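Local structure of diacylglycerol lipase (Aspergillus oryzae, 5XK2) at residues L154-S160 against L175-P181; H203-P209 against F265-Y271; S222-I227 against Q239-G245. The protein probably hydrolyses the ester bonds of mono- and diacylglycerols, as a fungal class 3 lipase of the alpha/beta-hydrolase family. One frame throughout, in Å; residues are numbered along the deposited sequence.

Contact 1: L154-S160 against L175-P181; sequences LGAAIAS and LYAYAAP
Ala156 meets the strand end and the turn after it with a single methyl group. Its CB points into a shallow pocket made by Ala177, the backbone of Tyr178 and Ala180, lying 3.6 Å from Ala180 CB and 3.4 Å from Tyr178 O. Alanine suits both partners, since helix 154-160 and strand 175-178 run only 7.0 Å apart at closest approach, with N-to-C directions at 154°, nearly antiparallel. Two residues earlier and one residue on, Leu154 and Ala157 take Pro181 between them: Ala157 CB rests 3.9 Å from Pro181 CD, while Leu154 crosses the ring at about a right angle and touches CG through its CD1 branch. Phe120 of helix 118-138 packs on both helix residues.

At the other end the larger side chain belongs to the strand. Leu175 has CG anti to its backbone N (chi1 172°), which carries the two methyls to the helix. CD1 lies against Ala159, 3.5 Å from Ala159 O, and CD2 against Ser160. The serine hydroxyl faces a mostly apolar wall, yet it is well supplied: Ser160 OG donates to Ala156 O at 2.9 Å, from the face of that carbonyl opposite to the one used by Ser160 N. It also accepts from a water that donates in turn to Pro181 O, so a buried hydroxyl links the helix to the loop. Tyr176 and Tyr178 turn to helix 14-27, which covers the far side of the strand. This is the helix-on-strand packing of a right-handed beta-alpha-beta crossover in the alpha/beta-hydrolase fold, whose helix starts within the probable nucleophile elbow, of which Gly155 is the last glycine.

Contact 2: H203-P209 against F265-Y271; sequences HNDDPVP and FHSHVWY
The probable Ser-His-Asp catalytic site of the lipase takes its acid and its base from this contact, where Asp206 meets His268. His268 ND1 donates to Asp206 OD2 at 2.8 Å, almost straight (168°) and in the plane of its own ring, reaching the syn side of the carboxylate. Tyr271 OH gives OD2 a second bond, 2.6 Å long, on the anti lone pair. The other oxygen, Asp206 OD1, accepts from Val208 N in an Asx turn, and three bonds thus fix the carboxylate's rotation. Val208 CG2 sits over the centre of the His268 ring, 3.5 Å from its centroid, a CH-pi contact that backs the imidazole. His268 NE2 bonds to Ser153 OG, consistent with the charge-relay geometry of an alpha/beta hydrolase.

A second shell holds the two loops together. His203 rests CB over the Tyr271 face, 3.7 Å from the ring centroid. Its CG, anti to the backbone N (chi1 -180°), carries the imidazole on to Ser267 O and turns its edge to the Tyr271 face. His203 ND1 donates to Ser267 O at 2.9 Å, in the carbonyl plane, and NE2 to Ala229 O. Ser267 OG donates to Asp205 OD1 at 2.7 Å and accepts from a water held by Asn204 ND2.

Contact 3: S222-I227 against Q239-G245; sequences SPEYYI and QVTVLDG
Tyr225 and Val242 lie side by side in the last antiparallel strand pair of the central alpha/beta-hydrolase sheet, where 240-243 is the outermost strand on its side. Val242 forks to fill two hollows: CG2 rests 3.6 Å from Tyr225 CE2, and CG1 reaches 3.7 Å from Pro223 CB while also lying over one face of the tyrosine ring, toward its rim. The ring leans toward the neighbouring strand because CG stands anti to the carbonyl carbon of Tyr225 (chi1 -70°). Val240 CG1 comes to the ring's edge and touches Tyr225 CB, so two beta-branched residues of one strand, compact in shape, meet the ring, Val242 over a face and Val240 at the edge. Inward, Phe18 and Phe201 pack on the same ring.

Across the sheet, Glu224, Tyr226, Thr241 and Leu243 form the other face. Leu243 sends CD1 obliquely toward Tyr226, 4.2 Å from its CB, while the tyrosine ring leads away toward Thr255. Glu224 extends its chain to bond Thr202 and the backbone N of Asn252, which gives a buried carboxylate its partners. Two hydrogen-bonded pairs, Glu224 with Leu243 and Tyr226 with Thr241, stitch the backbones with four bonds, among them Glu224 N to Leu243 O at 2.8 Å and 174°. Water bridges Tyr226 O and Thr241 OG1 beside the second pair.

Where the strands give out, a cis peptide bond precedes Pro223 and Gly245 adopts a positive phi, a backbone shape that glycine accepts readily. There Ser222 OG receives a weak bond from Gly245 N, 3.0 Å long and bent to 134°.

How the contacts relate
From the N terminus, contact 1 comes first: the chain leaves helix 154-168, crosses a short link and returns as strand 173-178, closing a local loop. The chain then passes through helix 186-195 and strand 198-203 to open contact 2, whose second segment arrives 56 residues later. Contact 3 is nested inside that long loop, adding the last two strands to the sheet. Contacts 1 and 2 touch through Ala179, whose CB packs on Tyr271, and Ala180 O meets Pro209. Contacts 2 and 3 join where Asn204 N probably bonds to Ile227 O. Contacts 1 and 3 share the sheet without touching, about 6 Å apart at their nearest atoms.

Contact 1: L154-S160 against L175-P181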
# COMPACT_ATOMS: atom_id res chain seq x y z
N LEU A 154 7.88 3.28 -8.18
CA LEU A 154 8.29 4.65 -7.84
C LEU A 154 9.76 4.89 -8.22
O LEU A 154 10.14 6.01 -8.56
CB LEU A 154 8.07 4.93 -6.34
CG LEU A 154 6.66 5.38 -5.95
CD1 LEU A 154 5.57 4.45 -6.45
CD2 LEU A 154 6.55 5.58 -4.43
N GLY A 155 10.58 3.84 -8.17
CA GLY A 155 11.95 3.94 -8.65
C GLY A 155 12.03 4.32 -10.13
O GLY A 155 12.97 4.99 -10.53
N ALA A 156 11.07 3.87 -10.93
CA ALA A 156 11.02 4.24 -12.35
C ALA A 156 10.71 5.72 -12.52
O ALA A 156 11.14 6.33 -13.49
CB ALA A 156 9.98 3.40 -13.07
N ALA A 157 9.95 6.29 -11.60
CA ALA A 157 9.69 7.73 -11.63
C ALA A 157 10.99 8.50 -11.36
O ALA A 157 11.33 9.46 -12.06
CB ALA A 157 8.63 8.09 -10.61
N ILE A 158 11.72 8.08 -10.34
CA ILE A 158 12.99 8.73 -10.04
C ILE A 158 13.92 8.59 -11.23
O ILE A 158 14.55 9.56 -11.64
CB ILE A 158 13.63 8.14 -8.76
CG1 ILE A 158 12.70 8.39 -7.57
CG2 ILE A 158 15.02 8.75 -8.52
CD1 ILE A 158 13.05 7.58 -6.31
N ALA A 159 13.95 7.40 -11.82
CA ALA A 159 14.80 7.18 -12.99
C ALA A 159 14.44 8.13 -14.13
O ALA A 159 15.34 8.60 -14.83
CB ALA A 159 14.69 5.74 -13.47
N SER A 160 13.14 8.38 -14.33
CA SER A 160 12.68 9.26 -15.41
C SER A 160 13.30 10.67 -15.29
O SER A 160 13.81 11.23 -16.27
CB SER A 160 11.15 9.37 -15.41
OG SER A 160 10.57 8.11 -15.68
N LEU A 175 16.71 5.45 -20.95
CA LEU A 175 15.78 5.29 -19.83
C LEU A 175 14.91 4.05 -19.97
O LEU A 175 14.22 3.90 -20.96
CB LEU A 175 14.87 6.52 -19.73
CG LEU A 175 13.72 6.44 -18.72
CD1 LEU A 175 14.21 6.30 -17.26
CD2 LEU A 175 12.79 7.67 -18.87
N TYR A 176 14.95 3.16 -18.97
CA TYR A 176 13.96 2.09 -18.90
C TYR A 176 13.14 2.30 -17.65
O TYR A 176 13.63 2.11 -16.54
CB TYR A 176 14.61 0.69 -18.91
CG TYR A 176 15.38 0.38 -20.18
CD1 TYR A 176 16.67 0.89 -20.38
CD2 TYR A 176 14.80 -0.36 -21.20
CE1 TYR A 176 17.38 0.62 -21.56
CE2 TYR A 176 15.49 -0.62 -22.37
CZ TYR A 176 16.78 -0.15 -22.54
OH TYR A 176 17.46 -0.42 -23.70
N ALA A 177 11.89 2.72 -17.83
CA ALA A 177 11.04 3.08 -16.70
C ALA A 177 9.85 2.14 -16.64
O ALA A 177 8.82 2.39 -17.25
CB ALA A 177 10.59 4.52 -16.84
N TYR A 178 9.96 1.12 -15.80
CA TYR A 178 8.94 0.07 -15.78
C TYR A 178 7.88 0.45 -14.76
O TYR A 178 8.21 0.60 -13.59
CB TYR A 178 9.56 -1.28 -15.42
CG TYR A 178 10.58 -1.77 -16.43
CD1 TYR A 178 10.18 -2.53 -17.53
CD2 TYR A 178 11.95 -1.48 -16.27
CE1 TYR A 178 11.11 -2.98 -18.48
CE2 TYR A 178 12.88 -1.94 -17.20
CZ TYR A 178 12.45 -2.68 -18.30
OH TYR A 178 13.39 -3.13 -19.21
N ALA A 179 6.63 0.61 -15.19
CA ALA A 179 5.52 0.85 -14.27
C ALA A 179 5.61 2.21 -13.59
O ALA A 179 5.24 2.36 -12.44
CB ALA A 179 5.44 -0.26 -13.18
N ALA A 180 6.11 3.20 -14.32
CA ALA A 180 6.36 4.51 -13.71
C ALA A 180 5.09 5.32 -13.52
O ALA A 180 4.26 5.42 -14.43
CB ALA A 180 7.33 5.31 -14.59
N PRO A 181 4.96 5.94 -12.35
CA PRO A 181 4.08 7.10 -12.17
C PRO A 181 4.44 8.23 -13.13
O PRO A 181 5.55 8.28 -13.64
CB PRO A 181 4.39 7.56 -10.74
CG PRO A 181 5.01 6.37 -10.05
CD PRO A 181 5.72 5.59 -11.14
O HOH W 1 7.69 8.58 -15.74

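Contact 2: H203-P209 against F265-Y271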
# COMPACT_ATOMS: atom_id res chain seq x y z
N HIS A 203 1.43 -1.93 -17.67
CA HIS A 203 0.96 -3.31 -17.77
C HIS A 203 -0.51 -3.37 -17.46
O HIS A 203 -0.90 -3.13 -16.31
CB HIS A 203 1.74 -4.20 -16.80
CG HIS A 203 1.32 -5.64 -16.85
ND1 HIS A 203 1.12 -6.40 -15.72
CD2 HIS A 203 1.04 -6.46 -17.90
CE1 HIS A 203 0.76 -7.63 -16.06
NE2 HIS A 203 0.69 -7.69 -17.38
N ASN A 204 -1.32 -3.72 -18.47
CA ASN A 204 -2.77 -3.85 -18.28
C ASN A 204 -3.33 -2.68 -17.48
O ASN A 204 -3.10 -1.51 -17.85
CB ASN A 204 -3.10 -5.21 -17.64
CG ASN A 204 -2.87 -6.36 -18.61
OD1 ASN A 204 -3.05 -6.20 -19.81
ND2 ASN A 204 -2.47 -7.52 -18.08
N ASP A 205 -4.06 -2.98 -16.41
CA ASP A 205 -4.77 -1.99 -15.60
C ASP A 205 -3.98 -1.52 -14.38
O ASP A 205 -4.56 -1.11 -13.38
CB ASP A 205 -6.17 -2.49 -15.20
CG ASP A 205 -6.15 -3.81 -14.46
OD1 ASP A 205 -5.09 -4.45 -14.35
OD2 ASP A 205 -7.25 -4.22 -14.01
N ASP A 206 -2.66 -1.68 -14.41
CA ASP A 206 -1.83 -1.22 -13.28
C ASP A 206 -2.25 0.20 -12.84
O ASP A 206 -2.32 1.11 -13.65
CB ASP A 206 -0.36 -1.25 -13.73
CG ASP A 206 0.61 -0.76 -12.67
OD1 ASP A 206 0.20 -0.42 -11.54
OD2 ASP A 206 1.82 -0.74 -13.00
N PRO A 207 -2.61 0.38 -11.56
CA PRO A 207 -3.07 1.72 -11.14
C PRO A 207 -1.97 2.78 -11.02
O PRO A 207 -2.26 3.98 -11.09
CB PRO A 207 -3.70 1.47 -9.77
CG PRO A 207 -2.99 0.26 -9.24
CD PRO A 207 -2.73 -0.62 -10.47
N VAL A 208 -0.73 2.35 -10.79
CA VAL A 208 0.32 3.30 -10.44
C VAL A 208 0.65 4.30 -11.56
O VAL A 208 0.79 5.48 -11.27
CB VAL A 208 1.57 2.55 -9.93
CG1 VAL A 208 2.72 3.53 -9.63
CG2 VAL A 208 1.20 1.77 -8.64
N PRO A 209 0.72 3.86 -12.84
CA PRO A 209 0.96 4.83 -13.92
C PRO A 209 -0.17 5.84 -14.13
O PRO A 209 -0.07 6.66 -15.05
CB PRO A 209 1.17 3.95 -15.16
CG PRO A 209 1.72 2.67 -14.58
CD PRO A 209 0.87 2.49 -13.34
N PHE A 265 -3.81 -3.84 -8.39
CA PHE A 265 -2.42 -3.71 -8.01
C PHE A 265 -1.56 -4.91 -8.44
O PHE A 265 -0.37 -4.75 -8.70
CB PHE A 265 -2.27 -3.49 -6.50
CG PHE A 265 -0.93 -2.99 -6.13
CD1 PHE A 265 -0.59 -1.67 -6.33
CD2 PHE A 265 0.04 -3.87 -5.67
CE1 PHE A 265 0.67 -1.22 -6.03
CE2 PHE A 265 1.32 -3.42 -5.36
CZ PHE A 265 1.63 -2.09 -5.55
N HIS A 266 -2.16 -6.09 -8.55
CA HIS A 266 -1.41 -7.26 -9.02
C HIS A 266 -0.67 -6.96 -10.33
O HIS A 266 0.44 -7.44 -10.55
CB HIS A 266 -2.36 -8.45 -9.22
CG HIS A 266 -3.37 -8.25 -10.30
ND1 HIS A 266 -3.18 -8.70 -11.59
CD2 HIS A 266 -4.56 -7.59 -10.31
CE1 HIS A 266 -4.22 -8.36 -12.34
NE2 HIS A 266 -5.07 -7.68 -11.58
N SER A 267 -1.28 -6.14 -11.19
CA SER A 267 -0.69 -5.80 -12.49
C SER A 267 0.63 -5.05 -12.34
O SER A 267 1.49 -5.09 -13.21
CB SER A 267 -1.66 -4.97 -13.33
OG SER A 267 -2.80 -5.77 -13.65
N HIS A 268 0.78 -4.36 -11.21
CA HIS A 268 1.95 -3.51 -10.99
C HIS A 268 3.24 -4.30 -10.82
O HIS A 268 4.32 -3.76 -11.09
CB HIS A 268 1.75 -2.63 -9.73
CG HIS A 268 2.80 -1.58 -9.54
ND1 HIS A 268 3.07 -0.61 -10.48
CD2 HIS A 268 3.61 -1.32 -8.48
CE1 HIS A 268 4.02 0.20 -10.02
NE2 HIS A 268 4.36 -0.21 -8.80
N VAL A 269 3.15 -5.53 -10.33
CA VAL A 269 4.37 -6.24 -9.98
C VAL A 269 4.85 -7.19 -11.06
O VAL A 269 5.92 -7.77 -10.92
CB VAL A 269 4.22 -7.00 -8.63
CG1 VAL A 269 3.72 -6.03 -7.57
CG2 VAL A 269 3.26 -8.17 -8.77
N TRP A 270 4.09 -7.32 -12.15
CA TRP A 270 4.49 -8.22 -13.23
C TRP A 270 4.81 -7.41 -14.49
O TRP A 270 3.91 -7.12 -15.28
CB TRP A 270 3.35 -9.22 -13.53
CG TRP A 270 3.04 -10.11 -12.37
CD1 TRP A 270 2.04 -9.97 -11.46
CD2 TRP A 270 3.78 -11.29 -11.97
NE1 TRP A 270 2.10 -10.99 -10.52
CE2 TRP A 270 3.16 -11.80 -10.81
CE3 TRP A 270 4.91 -11.93 -12.47
CZ2 TRP A 270 3.64 -12.94 -10.15
CZ3 TRP A 270 5.37 -13.09 -11.81
CH2 TRP A 270 4.73 -13.56 -10.67
N TYR A 271 6.09 -7.11 -14.68
CA TYR A 271 6.57 -6.42 -15.88
C TYR A 271 7.67 -7.31 -16.42
O TYR A 271 8.83 -7.18 -16.05
CB TYR A 271 7.09 -5.01 -15.50
CG TYR A 271 5.98 -3.99 -15.42
CD1 TYR A 271 5.06 -3.99 -14.36
CD2 TYR A 271 5.83 -3.04 -16.42
CE1 TYR A 271 4.02 -3.05 -14.31
CE2 TYR A 271 4.80 -2.09 -16.37
CZ TYR A 271 3.89 -2.11 -15.32
OH TYR A 271 2.88 -1.18 -15.30
O HOH W 2 -2.43 -7.98 -15.20
O HOH W 3 -7.36 -6.30 -12.28

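Contact 3: S222-I227 against Q239-G245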
# COMPACT_ATOMS: atom_id res chain seq x y z
N SER A 222 6.30 10.15 -23.55
CA SER A 222 5.86 9.32 -24.66
C SER A 222 7.09 8.69 -25.34
O SER A 222 8.18 9.27 -25.32
CB SER A 222 5.05 10.18 -25.65
OG SER A 222 4.85 9.51 -26.87
N PRO A 223 6.95 7.49 -25.93
CA PRO A 223 5.71 6.70 -26.00
C PRO A 223 5.48 5.81 -24.79
O PRO A 223 6.33 5.68 -23.91
CB PRO A 223 5.93 5.83 -27.24
CG PRO A 223 7.43 5.59 -27.24
CD PRO A 223 8.03 6.89 -26.72
N GLU A 224 4.34 5.15 -24.80
CA GLU A 224 3.99 4.14 -23.80
C GLU A 224 4.19 2.77 -24.41
O GLU A 224 3.67 2.50 -25.50
CB GLU A 224 2.53 4.31 -23.36
CG GLU A 224 1.98 3.17 -22.45
CD GLU A 224 0.48 3.32 -22.17
OE1 GLU A 224 -0.13 4.34 -22.56
OE2 GLU A 224 -0.11 2.41 -21.56
N TYR A 225 4.93 1.90 -23.72
CA TYR A 225 5.00 0.50 -24.14
C TYR A 225 4.03 -0.24 -23.27
O TYR A 225 4.32 -0.56 -22.12
CB TYR A 225 6.44 -0.05 -24.00
CG TYR A 225 7.38 0.56 -25.02
CD1 TYR A 225 7.95 1.82 -24.82
CD2 TYR A 225 7.66 -0.11 -26.20
CE1 TYR A 225 8.78 2.38 -25.76
CE2 TYR A 225 8.49 0.46 -27.16
CZ TYR A 225 9.05 1.70 -26.93
OH TYR A 225 9.89 2.28 -27.88
N TYR A 226 2.87 -0.55 -23.86
CA TYR A 226 1.73 -1.08 -23.11
C TYR A 226 1.73 -2.59 -23.22
O TYR A 226 1.54 -3.15 -24.31
CB TYR A 226 0.45 -0.47 -23.70
CG TYR A 226 -0.87 -0.95 -23.13
CD1 TYR A 226 -1.08 -1.08 -21.75
CD2 TYR A 226 -1.93 -1.22 -23.99
CE1 TYR A 226 -2.32 -1.48 -21.25
CE2 TYR A 226 -3.16 -1.62 -23.51
CZ TYR A 226 -3.34 -1.75 -22.15
OH TYR A 226 -4.59 -2.14 -21.71
N ILE A 227 1.99 -3.25 -22.09
CA ILE A 227 2.08 -4.71 -22.05
C ILE A 227 0.72 -5.28 -21.69
O ILE A 227 0.14 -4.90 -20.67
CB ILE A 227 3.09 -5.19 -21.00
CG1 ILE A 227 4.46 -4.54 -21.20
CG2 ILE A 227 3.18 -6.73 -21.01
CD1 ILE A 227 5.32 -4.64 -19.94
N GLN A 239 2.02 -8.81 -27.57
CA GLN A 239 1.53 -8.31 -26.29
C GLN A 239 2.16 -7.01 -25.83
O GLN A 239 2.05 -6.64 -24.66
CB GLN A 239 1.70 -9.39 -25.23
CG GLN A 239 0.83 -10.61 -25.55
CD GLN A 239 1.18 -11.82 -24.69
OE1 GLN A 239 2.35 -12.16 -24.54
NE2 GLN A 239 0.17 -12.47 -24.12
N VAL A 240 2.93 -6.37 -26.71
CA VAL A 240 3.47 -5.04 -26.40
C VAL A 240 3.06 -4.09 -27.51
O VAL A 240 3.36 -4.32 -28.68
CB VAL A 240 5.00 -5.03 -26.25
CG1 VAL A 240 5.49 -3.64 -25.79
CG2 VAL A 240 5.46 -6.09 -25.25
N THR A 241 2.37 -3.02 -27.12
CA THR A 241 1.84 -2.05 -28.08
C THR A 241 2.43 -0.68 -27.81
O THR A 241 2.41 -0.23 -26.66
CB THR A 241 0.31 -1.99 -27.97
OG1 THR A 241 -0.22 -3.30 -28.26
CG2 THR A 241 -0.25 -1.00 -28.95
N VAL A 242 2.97 -0.03 -28.84
CA VAL A 242 3.62 1.28 -28.67
C VAL A 242 2.61 2.37 -28.97
O VAL A 242 2.04 2.42 -30.07
CB VAL A 242 4.86 1.42 -29.58
CG1 VAL A 242 5.65 2.66 -29.20
CG2 VAL A 242 5.75 0.20 -29.45
N LEU A 243 2.36 3.23 -27.98
CA LEU A 243 1.34 4.27 -28.12
C LEU A 243 1.95 5.62 -27.85
O LEU A 243 2.42 5.87 -26.74
CB LEU A 243 0.19 4.03 -27.14
CG LEU A 243 -0.50 2.69 -27.30
CD1 LEU A 243 -1.39 2.38 -26.10
CD2 LEU A 243 -1.33 2.70 -28.59
N ASP A 244 1.97 6.52 -28.84
CA ASP A 244 2.59 7.81 -28.52
C ASP A 244 1.53 8.85 -28.15
O ASP A 244 0.33 8.56 -28.18
CB ASP A 244 3.53 8.28 -29.65
CG ASP A 244 2.85 8.51 -30.97
OD1 ASP A 244 1.64 8.25 -31.10
OD2 ASP A 244 3.57 8.95 -31.89
N GLY A 245 1.99 10.05 -27.78
CA GLY A 245 1.12 11.09 -27.22
C GLY A 245 1.35 11.29 -25.73
O GLY A 245 1.78 10.37 -25.04
O HOH W 4 -0.32 -4.51 -25.88